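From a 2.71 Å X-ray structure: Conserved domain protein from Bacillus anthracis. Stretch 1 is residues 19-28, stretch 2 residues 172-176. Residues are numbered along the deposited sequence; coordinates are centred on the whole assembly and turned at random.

Stretch 1, residues 19-28: GLYENYKEFS
Stretch 2 172-176: SPVSF

Val174 is the centre of this contact: buried, its CA-to-CB bond directed toward stretch 1, it gives up far more surface than any other residue of the 317 Å² buried between the stretches. Its chi1 of 102° lies between wells. CG1 sits over one face of the Tyr24 ring, 4.0 Å from the centroid, 27° off the normal and 3.6 Å from Tyr24 CE2, a CH-pi contact of methyl with electron-rich ring. CG2 lies nearest Asn23 and Phe27, with Asn23 CB (chi1 m, -46°) at 3.4 Å and Phe27 CD2 at 3.8 Å. A branched side chain fills two directions from one short stem.

The rings come from a weakly bonded helix at about 24-27, after turns in which Glu22 N donates a hydrogen bond to Gly19 O (3.1 Å) and Tyr24 N one to Tyr21 O (2.8 Å). Gly19's phi/psi of 140/-43 calls for glycine. Tyr24 and Phe27 have m chi1 values of -89° and -84°. Phe27 CE1 meets Pro173 CB at 3.4 Å, apolar carbon against apolar carbon. Asn23 CA lies 5.4 Å from Val174 CA, and Leu20 CA 7.1 Å from Ser175 CA, so the stretches run in opposite senses.

Stretch 2 turns at Pro173 (-74/-13) and Val174 (-118/-27), then extends through Ser175 (-163/170) and Phe176 (-142/152), whose CA-to-CB bond points away. Ser172 N donates to Ser175 O (2.7 Å), closing the turn; Ser172 OG (chi1 p) accepts from Val174 N (3.1 Å) and donates to Ser175 O (2.8 Å).

At the polar edge, Ser175 OG (chi1 p) reaches Tyr24 OH, donating a weak hydrogen bond at 3.2 Å; Tyr24 thus offers both ring face and hydroxyl. The end of Leu20 (chi1 t, -155°) comes nearer, CD2 packing 4.0 Å from Ser175 CB. A water bridges the backbones, donating to Leu20 O (3.2 Å) and Val174 O (3.1 Å).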

# COMPACT_ATOMS: atom_id res chain seq x y z
N GLY A 19 -19.80 8.46 23.20
CA GLY A 19 -19.84 7.56 24.34
C GLY A 19 -18.87 6.37 24.30
O GLY A 19 -18.24 6.06 25.32
N LEU A 20 -18.74 5.70 23.15
CA LEU A 20 -18.04 4.43 23.13
C LEU A 20 -16.62 4.53 23.72
O LEU A 20 -16.25 3.74 24.64
CB LEU A 20 -18.01 3.82 21.73
CG LEU A 20 -17.85 2.28 21.57
CD1 LEU A 20 -16.95 1.94 20.43
CD2 LEU A 20 -17.36 1.49 22.77
N TYR A 21 -15.84 5.50 23.22
CA TYR A 21 -14.42 5.59 23.62
C TYR A 21 -14.17 6.20 24.98
O TYR A 21 -13.02 6.16 25.50
CB TYR A 21 -13.55 6.23 22.53
CG TYR A 21 -13.51 5.30 21.39
CD1 TYR A 21 -12.84 4.07 21.48
CD2 TYR A 21 -14.20 5.59 20.25
CE1 TYR A 21 -12.84 3.17 20.44
CE2 TYR A 21 -14.20 4.71 19.20
CZ TYR A 21 -13.54 3.50 19.29
OH TYR A 21 -13.63 2.64 18.18
N GLU A 22 -15.25 6.71 25.56
CA GLU A 22 -15.16 7.38 26.83
C GLU A 22 -14.19 6.74 27.87
O GLU A 22 -13.40 7.48 28.45
CB GLU A 22 -16.53 7.66 27.44
CG GLU A 22 -16.36 7.70 28.97
CD GLU A 22 -17.16 8.79 29.70
OE1 GLU A 22 -18.42 8.78 29.57
OE2 GLU A 22 -16.53 9.61 30.44
N ASN A 23 -14.17 5.41 28.05
CA ASN A 23 -13.23 4.82 29.03
C ASN A 23 -12.02 4.13 28.50
O ASN A 23 -11.36 3.40 29.23
CB ASN A 23 -13.91 3.88 30.00
CG ASN A 23 -15.13 4.48 30.53
OD1 ASN A 23 -15.07 5.51 31.20
ND2 ASN A 23 -16.28 3.88 30.19
N TYR A 24 -11.69 4.40 27.25
CA TYR A 24 -10.60 3.68 26.63
C TYR A 24 -9.18 4.09 27.14
O TYR A 24 -8.32 3.23 27.38
CB TYR A 24 -10.73 3.78 25.11
CG TYR A 24 -11.56 2.68 24.56
CD1 TYR A 24 -11.01 1.72 23.73
CD2 TYR A 24 -12.89 2.57 24.86
CE1 TYR A 24 -11.77 0.70 23.23
CE2 TYR A 24 -13.65 1.53 24.39
CZ TYR A 24 -13.08 0.60 23.58
OH TYR A 24 -13.84 -0.43 23.10
N LYS A 25 -8.93 5.38 27.31
CA LYS A 25 -7.57 5.76 27.67
C LYS A 25 -7.21 5.20 29.00
O LYS A 25 -6.07 4.82 29.23
CB LYS A 25 -7.35 7.28 27.73
CG LYS A 25 -5.89 7.60 27.76
CD LYS A 25 -5.62 9.00 27.40
CE LYS A 25 -4.20 9.38 27.80
NZ LYS A 25 -3.18 8.83 26.84
N GLU A 26 -8.18 5.16 29.90
CA GLU A 26 -7.82 4.87 31.26
C GLU A 26 -7.43 3.39 31.35
O GLU A 26 -6.62 2.96 32.17
CB GLU A 26 -8.92 5.30 32.22
CG GLU A 26 -8.39 5.45 33.62
CD GLU A 26 -9.15 6.50 34.46
OE1 GLU A 26 -8.49 7.04 35.44
OE2 GLU A 26 -10.38 6.76 34.14
N PHE A 27 -8.00 2.62 30.44
CA PHE A 27 -7.76 1.23 30.46
C PHE A 27 -6.70 0.92 29.49
O PHE A 27 -6.25 -0.20 29.40
CB PHE A 27 -9.05 0.48 30.22
CG PHE A 27 -9.84 0.32 31.46
CD1 PHE A 27 -9.87 -0.92 32.12
CD2 PHE A 27 -10.47 1.42 32.04
CE1 PHE A 27 -10.58 -1.08 33.29
CE2 PHE A 27 -11.16 1.30 33.21
CZ PHE A 27 -11.21 0.05 33.87
N SER A 28 -6.24 1.94 28.80
CA SER A 28 -5.13 1.76 27.87
C SER A 28 -3.74 1.67 28.46
O SER A 28 -3.48 2.08 29.60
CB SER A 28 -5.19 2.80 26.76
OG SER A 28 -5.64 2.02 25.67
N SER A 172 -16.36 -6.18 28.70
CA SER A 172 -15.13 -5.71 29.34
C SER A 172 -15.47 -4.60 30.29
O SER A 172 -16.61 -4.21 30.42
CB SER A 172 -14.15 -5.14 28.33
OG SER A 172 -14.54 -3.85 27.86
N PRO A 173 -14.47 -4.05 30.96
CA PRO A 173 -14.79 -3.00 31.92
C PRO A 173 -15.16 -1.65 31.26
O PRO A 173 -15.74 -0.73 31.92
CB PRO A 173 -13.48 -2.84 32.69
CG PRO A 173 -12.82 -4.11 32.51
CD PRO A 173 -13.12 -4.56 31.16
N VAL A 174 -14.87 -1.57 29.97
CA VAL A 174 -14.75 -0.33 29.26
C VAL A 174 -15.85 -0.36 28.17
O VAL A 174 -16.38 0.68 27.75
CB VAL A 174 -13.29 -0.31 28.67
CG1 VAL A 174 -13.24 -0.63 27.26
CG2 VAL A 174 -12.62 0.95 28.95
N SER A 175 -16.22 -1.56 27.73
CA SER A 175 -17.10 -1.73 26.57
C SER A 175 -17.68 -3.13 26.58
O SER A 175 -17.31 -3.97 27.40
CB SER A 175 -16.32 -1.45 25.28
OG SER A 175 -15.37 -2.50 25.05
N PHE A 176 -18.64 -3.36 25.69
CA PHE A 176 -19.22 -4.71 25.52
C PHE A 176 -19.54 -5.02 24.07
O PHE A 176 -19.86 -4.12 23.33
CB PHE A 176 -20.44 -4.93 26.43
CG PHE A 176 -21.72 -4.32 25.92
CD1 PHE A 176 -22.21 -3.14 26.48
CD2 PHE A 176 -22.46 -4.93 24.93
CE1 PHE A 176 -23.42 -2.57 26.05
CE2 PHE A 176 -23.63 -4.35 24.48
CZ PHE A 176 -24.13 -3.18 25.06
O HOH W 1 -17.10 3.72 27.69